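PlyCB (Streptococcus phage C1, PDB 4F87) forms the eight-subunit ring of the phage endolysin PlyC that binds the streptococcal cell wall, while the holoenzyme degrades the host peptidoglycan. Local coordinates at residues G16-T21 with I53-I58; G28-I33 with A65-M70. All coordinates share one frame; numbering follows the deposited sequence.

Overall arrangement
Contact 1 pairs the parallel strands 16-20 and 55-57 of the four-stranded mixed sheet, whose order is 36-40, 29-33, 16-20, 55-57. Contact 2 lays helix 63-70 against strand 29-33 of the same sheet. Their centres are about 8 Å apart, and their segments alternate along the chain, so the C-terminal half returns twice to the N-terminal hairpin strands: first as the outermost strand on that side within the chain, then as a helix over one face. Backbone bonds between strands 16-20 and 29-33 join the two, among them Phe19 N to Arg30 O. Phe17 and Phe19 meet Phe32 beneath the helix, while Arg30 and Arg67 of contact 2 are among the residues that interact with the host cell wall. Both contacts also touch a second subunit of the octameric ring.

Contact 1 of 2, residues G16-T21 with I53-I58; sequences GFLFHT and IPSINI
Phe17, Ile56 and Ile58 pack together on one face of a parallel strand pair. The CD1 methyl of Ile56 sits 3.9 Å above the plane of the Phe17 ring, offset toward its rim. Ile58 crosses that phenylalanine side chain at about a right angle and reaches Phe17 CE1 with its CD1 at 3.7 Å. The same methyl rests on Phe19, 3.6 Å from CB; the slim CD1 end of isoleucine can thus reach both phenylalanine side chains, which suits this buried apolar place. Phe19 CG lies between its backbone N and carbonyl carbon (chi1 59°), bringing the ring's base near that methyl.

On the other face, His20 and Asn57 lie side by side and point the same way, their ring and amide planes 57° apart. A water in the plane of the imidazole, 2.7 Å from His20 ND1, also bonds to Ser55 OG and donates to Ile56 O. The short hydroxyl side chain of Ser55 suits a place where it can share this water with His20; its OG is also bonded to Gln50. Between the strands, the hydrogen bond from Ile56 N to Leu18 O is nearly straight (174°, 2.9 Å), whereas that from His20 N to Ile56 O is weak.

Strand 55-57 thereby extends the sheet beyond 16-20. Helix 63-70 touches Phe17, Phe19 and Ile58 on the aromatic face, helix 43-50 packs on Leu18, and a second subunit meets Pro54 and Ile56.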
loop_
_atom_site.group_PDB
_atom_site.type_symbol
_atom_site.label_atom_id
_atom_site.label_comp_id
_atom_site.label_asym_id
_atom_site.label_seq_id
_atom_site.Cartn_x
_atom_site.Cartn_y
_atom_site.Cartn_z
ATOM N N GLY B 16 -2.684 9.565 13.856
ATOM C CA GLY B 16 -2.472 10.765 14.655
ATOM C C GLY B 16 -1.337 10.618 15.620
ATOM O O GLY B 16 -0.469 9.757 15.449
ATOM N N PHE B 17 -1.337 11.468 16.651
ATOM C CA PHE B 17 -0.274 11.418 17.626
ATOM C C PHE B 17 -0.723 12.093 18.903
ATOM O O PHE B 17 -1.600 12.969 18.882
ATOM C CB PHE B 17 1.020 12.113 17.101
ATOM C CG PHE B 17 0.833 13.529 16.609
ATOM C CD1 PHE B 17 0.927 14.606 17.484
ATOM C CD2 PHE B 17 0.564 13.790 15.270
ATOM C CE1 PHE B 17 0.716 15.913 17.035
ATOM C CE2 PHE B 17 0.406 15.112 14.817
ATOM C CZ PHE B 17 0.491 16.156 15.703
ATOM N N LEU B 18 -0.098 11.692 20.001
ATOM C CA LEU B 18 -0.234 12.380 21.286
ATOM C C LEU B 18 0.824 13.490 21.318
ATOM O O LEU B 18 1.914 13.339 20.719
ATOM C CB LEU B 18 0.083 11.419 22.420
ATOM C CG LEU B 18 -1.000 10.391 22.668
ATOM C CD1 LEU B 18 -0.389 9.129 23.211
ATOM C CD2 LEU B 18 -2.026 10.939 23.674
ATOM N N PHE B 19 0.524 14.587 22.025
ATOM C CA PHE B 19 1.505 15.642 22.190
ATOM C C PHE B 19 1.429 16.259 23.566
ATOM O O PHE B 19 0.354 16.323 24.192
ATOM C CB PHE B 19 1.418 16.718 21.070
ATOM C CG PHE B 19 0.112 17.459 20.901
ATOM C CD1 PHE B 19 -0.017 18.783 21.323
ATOM C CD2 PHE B 19 -0.968 16.861 20.257
ATOM C CE1 PHE B 19 -1.198 19.486 21.104
ATOM C CE2 PHE B 19 -2.160 17.561 20.066
ATOM C CZ PHE B 19 -2.263 18.873 20.478
ATOM N N HIS B 20 2.587 16.686 24.070
ATOM C CA HIS B 20 2.701 17.387 25.345
ATOM C C HIS B 20 3.982 18.203 25.303
ATOM O O HIS B 20 4.826 17.983 24.414
ATOM C CB HIS B 20 2.752 16.391 26.540
ATOM C CG HIS B 20 4.052 15.667 26.676
ATOM N ND1 HIS B 20 4.385 14.620 25.829
ATOM C CD2 HIS B 20 5.086 15.895 27.516
ATOM C CE1 HIS B 20 5.594 14.232 26.190
ATOM N NE2 HIS B 20 6.060 14.961 27.208
ATOM N N THR B 21 4.148 19.115 26.257
ATOM C CA THR B 21 5.402 19.824 26.421
ATOM C C THR B 21 6.028 19.491 27.745
ATOM O O THR B 21 5.316 19.345 28.751
ATOM C CB THR B 21 5.239 21.364 26.253
ATOM O OG1 THR B 21 6.523 21.983 26.387
ATOM C CG2 THR B 21 4.325 22.009 27.301
ATOM N N ILE B 53 -0.321 4.842 18.550
ATOM C CA ILE B 53 0.095 6.036 17.818
ATOM C C ILE B 53 1.342 6.622 18.458
ATOM O O ILE B 53 1.578 6.427 19.654
ATOM C CB ILE B 53 -1.037 7.108 17.694
ATOM C CG1 ILE B 53 -1.572 7.540 19.064
ATOM C CG2 ILE B 53 -2.154 6.657 16.740
ATOM C CD1 ILE B 53 -2.615 8.683 19.022
ATOM N N PRO B 54 2.125 7.395 17.684
ATOM C CA PRO B 54 3.309 8.038 18.278
ATOM C C PRO B 54 2.939 9.087 19.325
ATOM O O PRO B 54 1.821 9.624 19.328
ATOM C CB PRO B 54 4.018 8.700 17.091
ATOM C CG PRO B 54 3.100 8.594 15.948
ATOM C CD PRO B 54 1.993 7.644 16.235
ATOM N N SER B 55 3.901 9.379 20.206
ATOM C CA SER B 55 3.758 10.369 21.266
ATOM C C SER B 55 4.982 11.279 21.173
ATOM O O SER B 55 6.124 10.825 21.287
ATOM C CB SER B 55 3.696 9.639 22.598
ATOM O OG SER B 55 3.565 10.556 23.668
ATOM N N ILE B 56 4.734 12.535 20.823
ATOM C CA ILE B 56 5.826 13.478 20.570
ATOM C C ILE B 56 5.703 14.712 21.442
ATOM O O ILE B 56 4.672 14.955 22.085
ATOM C CB ILE B 56 5.888 13.853 19.058
ATOM C CG1 ILE B 56 4.654 14.683 18.621
ATOM C CG2 ILE B 56 6.098 12.583 18.181
ATOM C CD1 ILE B 56 4.802 15.331 17.196
ATOM N N ASN B 57 6.758 15.517 21.448
ATOM C CA ASN B 57 6.774 16.755 22.210
ATOM C C ASN B 57 6.518 17.952 21.294
ATOM O O ASN B 57 7.112 18.035 20.203
ATOM C CB ASN B 57 8.128 16.944 22.873
ATOM C CG ASN B 57 8.373 16.093 24.081
ATOM O OD1 ASN B 57 8.679 16.600 25.183
ATOM N ND2 ASN B 57 8.404 14.802 23.901
ATOM N N ILE B 58 5.648 18.871 21.722
ATOM C CA ILE B 58 5.334 20.093 20.985
ATOM C C ILE B 58 5.301 21.212 22.018
ATOM O O ILE B 58 4.555 21.131 23.013
ATOM C CB ILE B 58 3.991 20.011 20.221
ATOM C CG1 ILE B 58 4.018 18.859 19.203
ATOM C CG2 ILE B 58 3.691 21.360 19.512
ATOM C CD1 ILE B 58 2.745 18.724 18.372
HETATM O O HOH W 1 3.203 13.272 23.788
#

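Contact 2 of 2, residues G28-I33 with A65-M70; sequences GYRAFI and AIRKAM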
loop_
_atom_site.group_PDB
_atom_site.type_symbol
_atom_site.label_atom_id
_atom_site.label_comp_id
_atom_site.label_asym_id
_atom_site.label_seq_id
_atom_site.Cartn_x
_atom_site.Cartn_y
_atom_site.Cartn_z
ATOM N N GLY B 28 -0.785 19.659 29.734
ATOM C CA GLY B 28 -1.111 18.242 29.885
ATOM C C GLY B 28 -0.869 17.475 28.592
ATOM O O GLY B 28 -0.063 17.907 27.753
ATOM N N TYR B 29 -1.560 16.339 28.418
ATOM C CA TYR B 29 -1.501 15.600 27.155
ATOM C C TYR B 29 -2.708 15.905 26.313
ATOM O O TYR B 29 -3.831 16.003 26.803
ATOM C CB TYR B 29 -1.464 14.084 27.375
ATOM C CG TYR B 29 -0.079 13.580 27.696
ATOM C CD1 TYR B 29 0.730 13.018 26.707
ATOM C CD2 TYR B 29 0.428 13.663 28.985
ATOM C CE1 TYR B 29 2.011 12.556 26.999
ATOM C CE2 TYR B 29 1.715 13.219 29.283
ATOM C CZ TYR B 29 2.496 12.664 28.286
ATOM O OH TYR B 29 3.754 12.218 28.593
ATOM N N ARG B 30 -2.472 16.017 25.003
ATOM C CA ARG B 30 -3.505 16.204 24.006
ATOM C C ARG B 30 -3.239 15.218 22.861
ATOM O O ARG B 30 -2.209 14.536 22.859
ATOM C CB ARG B 30 -3.535 17.645 23.487
ATOM C CG ARG B 30 -3.781 18.637 24.624
ATOM C CD ARG B 30 -3.947 20.084 24.133
ATOM N NE ARG B 30 -5.141 20.270 23.303
ATOM C CZ ARG B 30 -6.391 20.326 23.758
ATOM N NH1 ARG B 30 -6.639 20.226 25.063
ATOM N NH2 ARG B 30 -7.407 20.468 22.912
ATOM N N ALA B 31 -4.161 15.123 21.904
ATOM C CA ALA B 31 -3.905 14.256 20.768
ATOM C C ALA B 31 -4.604 14.761 19.547
ATOM O O ALA B 31 -5.626 15.442 19.652
ATOM C CB ALA B 31 -4.387 12.830 21.055
ATOM N N PHE B 32 -4.069 14.402 18.372
ATOM C CA PHE B 32 -4.795 14.515 17.122
ATOM C C PHE B 32 -5.172 13.079 16.786
ATOM O O PHE B 32 -4.298 12.197 16.765
ATOM C CB PHE B 32 -3.948 15.104 15.975
ATOM C CG PHE B 32 -3.872 16.596 16.061
ATOM C CD1 PHE B 32 -4.887 17.394 15.544
ATOM C CD2 PHE B 32 -2.786 17.212 16.663
ATOM C CE1 PHE B 32 -4.805 18.792 15.641
ATOM C CE2 PHE B 32 -2.722 18.607 16.778
ATOM C CZ PHE B 32 -3.741 19.376 16.279
ATOM N N ILE B 33 -6.463 12.811 16.625
ATOM C CA ILE B 33 -6.928 11.465 16.270
ATOM C C ILE B 33 -7.834 11.634 15.058
ATOM O O ILE B 33 -8.879 12.291 15.155
ATOM C CB ILE B 33 -7.632 10.732 17.452
ATOM C CG1 ILE B 33 -6.592 10.400 18.564
ATOM C CG2 ILE B 33 -8.362 9.438 16.945
ATOM C CD1 ILE B 33 -7.123 9.911 19.808
ATOM N N ALA B 65 0.443 26.671 15.246
ATOM C CA ALA B 65 0.865 26.358 13.877
ATOM C C ALA B 65 0.590 24.906 13.516
ATOM O O ALA B 65 0.189 24.617 12.383
ATOM C CB ALA B 65 2.340 26.665 13.705
ATOM N N ILE B 66 0.769 23.984 14.479
ATOM C CA ILE B 66 0.499 22.571 14.207
ATOM C C ILE B 66 -0.995 22.373 13.945
ATOM O O ILE B 66 -1.360 21.637 13.037
ATOM C CB ILE B 66 1.023 21.655 15.346
ATOM C CG1 ILE B 66 2.543 21.816 15.573
ATOM C CG2 ILE B 66 0.625 20.185 15.120
ATOM C CD1 ILE B 66 3.415 21.654 14.328
ATOM N N ARG B 67 -1.856 23.084 14.689
ATOM C CA ARG B 67 -3.295 23.005 14.447
ATOM C C ARG B 67 -3.619 23.425 13.023
ATOM O O ARG B 67 -4.447 22.773 12.385
ATOM C CB ARG B 67 -4.013 23.972 15.362
ATOM C CG ARG B 67 -4.078 23.504 16.751
ATOM C CD ARG B 67 -4.890 24.498 17.547
ATOM N NE ARG B 67 -5.149 23.909 18.839
ATOM C CZ ARG B 67 -4.985 24.511 20.006
ATOM N NH1 ARG B 67 -4.687 25.809 20.060
ATOM N NH2 ARG B 67 -5.167 23.840 21.128
ATOM N N LYS B 68 -2.971 24.497 12.524
ATOM C CA LYS B 68 -3.198 25.003 11.164
ATOM C C LYS B 68 -2.840 23.910 10.144
ATOM O O LYS B 68 -3.610 23.653 9.204
ATOM C CB LYS B 68 -2.364 26.283 10.930
ATOM C CG LYS B 68 -2.607 26.946 9.575
ATOM C CD LYS B 68 -1.626 28.081 9.316
ATOM C CE LYS B 68 -1.755 28.597 7.902
ATOM N NZ LYS B 68 -0.640 29.513 7.541
ATOM N N ALA B 69 -1.693 23.242 10.353
ATOM C CA ALA B 69 -1.241 22.190 9.447
ATOM C C ALA B 69 -2.070 20.904 9.515
ATOM O O ALA B 69 -2.213 20.203 8.501
ATOM C CB ALA B 69 0.225 21.895 9.694
ATOM N N MET B 70 -2.653 20.608 10.689
ATOM C CA MET B 70 -3.435 19.402 10.900
ATOM C C MET B 70 -4.899 19.583 10.469
ATOM O O MET B 70 -5.632 18.594 10.433
ATOM C CB MET B 70 -3.331 18.918 12.358
ATOM C CG MET B 70 -1.936 18.428 12.763
ATOM S SD MET B 70 -1.297 17.034 11.772
ATOM C CE MET B 70 -2.373 15.690 12.436
#
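Phe32 meets Met70 through a CH-pi contact: Met70 CG stands over the centre of the aromatic ring, 3.9 Å from its centroid and almost on the normal. Met70 CB covers the same face nearer its rim, 3.6 Å from Phe32 CE1. The methionine then bends at chi2 and chi3 (-73°), and the second bend carries CE back to within 3.9 Å of Phe32 CB. Its sulfur lies 5.1 Å from the ring centroid, a Met-aromatic contact of oblique approach. Flexible and unbranched, methionine can fold over a flat ring in this way.

Apolar packing continues one helical turn earlier, where Ile66 CG2 approaches Phe32 CE2 at 4.1 Å. Arg67 adds its aliphatic stem, with CG near Phe32 CZ. This is helix-on-sheet packing: helix 63-70 runs nearly along strand 29-33, their short axes 11.3 Å apart and inclined by 16°. That spacing is spanned by the Phe32 ring from the strand and Met70 from the helix; the ring also meets Phe17 and Phe19 of strand 16-20.

The polar part is a meeting of like charges. Arg67 NH2 comes within 4.2 Å of Arg30 NE, which lies near the plane of the Arg67 guanidinium, at its edge; the two guanidinium planes stand 80° apart. Glu37 makes salt bridges to both, OE1 to Arg67 NE and OE2 to Arg30 NE, and its negative charge would be expected to offset part of their repulsion. Arg30, Arg67 and Glu37 all interact with the host cell wall.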